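Local coordinates for putative vitamin-B12 independent methionine synthase family protein (Listeria monocytogenes, PDB 1YPX) that probably acts as a zinc-dependent methyltransferase of the cobalamin-independent methionine synthase family, transferring a methyl group from a folate to homocysteine, at residues C181-L186 against G268-Y273. Sequence-based numbering, arbitrary orientation.
Sequences CRYLQL and GFFLEY. With PO4 (phosphate ion), chain B.
Strands 183-188 and 268-272, which bring Tyr-183 and Gln-185 against Phe-270, share no hydrogen bond and are separated by strand 233-238; their nearest alpha carbons, Gln-185 CA and Phe-269 CA, lie 9.1 Å apart. Carrying CG anti to the carbonyl carbon (chi1 -77°), Phe-270 directs its ring at both partners. Tyr-183 comes from the opposite direction, and its OH stops at the ring's edge, near the ring plane, 3.3 Å from Phe-270 CZ. The chain of Gln-185, extended beyond CG, runs at about a right angle to the Phe-270 side chain; its OE1 lies obliquely beside the CD1-CE1 bond of Phe-270, 3.1 Å from each of the two atoms, the amide and ring planes turned 62° apart. Both oxygens are hydrogen-bonded outside the contact, Tyr-183 OH to Asp-10 OD2 and Gln-185 OE1 to Thr-235 OG1, and both to Lys-134 NZ, whose charge probably polarises them, while the phenylalanine, which also touches Thr-235, supplies a hydrocarbon wall beside this buried polar cluster. In the TIM-barrel-like catalytic domain, where parallel strands run in the order 132-138, 183-188, 233-238, 268-272, 293-299, the contact joins strands two places apart through side chains that probably face the barrel interior. Gln-185 also touches His-237, which with Cys-239 and Cys-334 may form a vacant metal site, consistent with the zinc dependence assigned to the family; the backbone O of Phe-270 accepts a hydrogen bond from His-237 ND1. Beyond the strand's end, Tyr-273 OH donates a 2.6 Å hydrogen bond to O3 of a phosphate, probably left from crystallisation and also held by Lys-285 NZ, and the phosphorus lies at the edge of the Tyr-273 ring, in its plane.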
loop_
_atom_site.group_PDB
_atom_site.type_symbol
_atom_site.label_atom_id
_atom_site.label_comp_id
_atom_site.label_asym_id
_atom_site.label_seq_id
_atom_site.Cartn_x
_atom_site.Cartn_y
_atom_site.Cartn_z
ATOM N N CYS A 181 1.317 15.167 0.604
ATOM C CA CYS A 181 0.825 13.895 0.118
ATOM C C CYS A 181 -0.695 13.882 0.040
ATOM O O CYS A 181 -1.376 14.206 1.013
ATOM C CB CYS A 181 1.315 12.771 1.030
ATOM S SG CYS A 181 0.994 11.084 0.437
ATOM N N ARG A 182 -1.229 13.501 -1.120
ATOM C CA ARG A 182 -2.680 13.447 -1.321
ATOM C C ARG A 182 -3.131 12.071 -1.732
ATOM O O ARG A 182 -4.272 11.892 -2.147
ATOM C CB ARG A 182 -3.119 14.463 -2.378
ATOM C CG ARG A 182 -3.905 15.619 -1.789
ATOM C CD ARG A 182 -3.141 16.184 -0.617
ATOM N NE ARG A 182 -3.237 17.625 -0.523
ATOM C CZ ARG A 182 -2.572 18.340 0.372
ATOM N NH1 ARG A 182 -1.774 17.724 1.235
ATOM N NH2 ARG A 182 -2.704 19.663 0.401
ATOM N N TYR A 183 -2.221 11.109 -1.612
ATOM C CA TYR A 183 -2.499 9.721 -1.962
ATOM C C TYR A 183 -1.574 8.806 -1.133
ATOM O O TYR A 183 -0.401 8.597 -1.481
ATOM C CB TYR A 183 -2.280 9.530 -3.473
ATOM C CG TYR A 183 -2.778 8.227 -4.064
ATOM C CD1 TYR A 183 -2.660 7.971 -5.427
ATOM C CD2 TYR A 183 -3.280 7.216 -3.260
ATOM C CE1 TYR A 183 -3.017 6.733 -5.969
ATOM C CE2 TYR A 183 -3.638 5.978 -3.787
ATOM C CZ TYR A 183 -3.498 5.738 -5.141
ATOM O OH TYR A 183 -3.796 4.496 -5.659
ATOM N N LEU A 184 -2.127 8.291 -0.032
ATOM C CA LEU A 184 -1.425 7.401 0.893
ATOM C C LEU A 184 -2.050 6.002 0.898
ATOM O O LEU A 184 -3.270 5.852 0.936
ATOM C CB LEU A 184 -1.474 7.958 2.326
ATOM C CG LEU A 184 -0.463 7.327 3.307
ATOM C CD1 LEU A 184 0.940 7.812 2.938
ATOM C CD2 LEU A 184 -0.785 7.710 4.755
ATOM N N GLN A 185 -1.203 4.981 0.891
ATOM C CA GLN A 185 -1.666 3.608 0.875
ATOM C C GLN A 185 -1.131 2.761 2.036
ATOM O O GLN A 185 0.074 2.748 2.326
ATOM C CB GLN A 185 -1.294 2.965 -0.459
ATOM C CG GLN A 185 -1.460 1.459 -0.472
ATOM C CD GLN A 185 -1.690 0.923 -1.862
ATOM O OE1 GLN A 185 -2.623 1.343 -2.546
ATOM N NE2 GLN A 185 -0.843 -0.007 -2.290
ATOM N N LEU A 186 -2.046 2.053 2.690
ATOM C CA LEU A 186 -1.715 1.183 3.815
ATOM C C LEU A 186 -1.573 -0.255 3.322
ATOM O O LEU A 186 -2.531 -0.846 2.826
ATOM C CB LEU A 186 -2.819 1.266 4.873
ATOM C CG LEU A 186 -2.724 2.313 6.011
ATOM C CD1 LEU A 186 -1.906 3.533 5.592
ATOM C CD2 LEU A 186 -4.127 2.733 6.424
ATOM N N GLY A 268 -10.275 3.445 -1.136
ATOM C CA GLY A 268 -10.188 2.409 -2.133
ATOM C C GLY A 268 -9.440 1.240 -1.554
ATOM O O GLY A 268 -8.749 1.389 -0.546
ATOM N N PHE A 269 -9.565 0.083 -2.199
ATOM C CA PHE A 269 -8.906 -1.159 -1.763
ATOM C C PHE A 269 -8.195 -1.868 -2.925
ATOM O O PHE A 269 -8.798 -2.110 -3.965
ATOM C CB PHE A 269 -9.947 -2.133 -1.192
ATOM C CG PHE A 269 -10.252 -1.939 0.266
ATOM C CD1 PHE A 269 -9.334 -2.326 1.242
ATOM C CD2 PHE A 269 -11.483 -1.432 0.670
ATOM C CE1 PHE A 269 -9.644 -2.217 2.607
ATOM C CE2 PHE A 269 -11.808 -1.317 2.030
ATOM C CZ PHE A 269 -10.884 -1.713 3.002
ATOM N N PHE A 270 -6.924 -2.205 -2.748
ATOM C CA PHE A 270 -6.191 -2.934 -3.779
ATOM C C PHE A 270 -6.220 -4.418 -3.419
ATOM O O PHE A 270 -5.436 -4.899 -2.583
ATOM C CB PHE A 270 -4.748 -2.448 -3.894
ATOM C CG PHE A 270 -4.612 -1.142 -4.634
ATOM C CD1 PHE A 270 -5.023 0.057 -4.043
ATOM C CD2 PHE A 270 -4.056 -1.110 -5.918
ATOM C CE1 PHE A 270 -4.876 1.272 -4.718
ATOM C CE2 PHE A 270 -3.899 0.092 -6.606
ATOM C CZ PHE A 270 -4.307 1.290 -6.008
ATOM N N LEU A 271 -7.161 -5.118 -4.058
ATOM C CA LEU A 271 -7.423 -6.549 -3.880
ATOM C C LEU A 271 -6.806 -7.361 -5.000
ATOM O O LEU A 271 -7.058 -7.074 -6.167
ATOM C CB LEU A 271 -8.928 -6.792 -3.902
ATOM C CG LEU A 271 -9.738 -5.988 -2.899
ATOM C CD1 LEU A 271 -11.229 -5.997 -3.267
ATOM C CD2 LEU A 271 -9.508 -6.604 -1.536
ATOM N N GLU A 272 -6.028 -8.388 -4.667
ATOM C CA GLU A 272 -5.412 -9.208 -5.719
ATOM C C GLU A 272 -6.115 -10.549 -5.990
ATOM O O GLU A 272 -6.555 -11.229 -5.066
ATOM C CB GLU A 272 -3.925 -9.444 -5.419
ATOM C CG GLU A 272 -3.606 -10.213 -4.155
ATOM C CD GLU A 272 -2.171 -10.702 -4.164
ATOM O OE1 GLU A 272 -1.819 -11.457 -5.092
ATOM O OE2 GLU A 272 -1.392 -10.336 -3.261
ATOM N N TYR A 273 -6.212 -10.920 -7.265
ATOM C CA TYR A 273 -6.881 -12.160 -7.657
ATOM C C TYR A 273 -6.017 -13.016 -8.609
ATOM O O TYR A 273 -5.104 -12.507 -9.267
ATOM C CB TYR A 273 -8.216 -11.827 -8.342
ATOM C CG TYR A 273 -9.187 -10.976 -7.526
ATOM C CD1 TYR A 273 -10.036 -11.552 -6.570
ATOM C CD2 TYR A 273 -9.284 -9.598 -7.740
ATOM C CE1 TYR A 273 -10.962 -10.774 -5.850
ATOM C CE2 TYR A 273 -10.196 -8.814 -7.033
ATOM C CZ TYR A 273 -11.033 -9.402 -6.092
ATOM O OH TYR A 273 -11.935 -8.614 -5.403
HETATM P P PO4 B . -13.965 -10.656 -3.625
HETATM O O1 PO4 B . -14.273 -10.617 -5.014
HETATM O O2 PO4 B . -13.200 -11.839 -3.261
HETATM O O3 PO4 B . -13.167 -9.320 -3.254
HETATM O O4 PO4 B . -15.128 -10.504 -2.673
#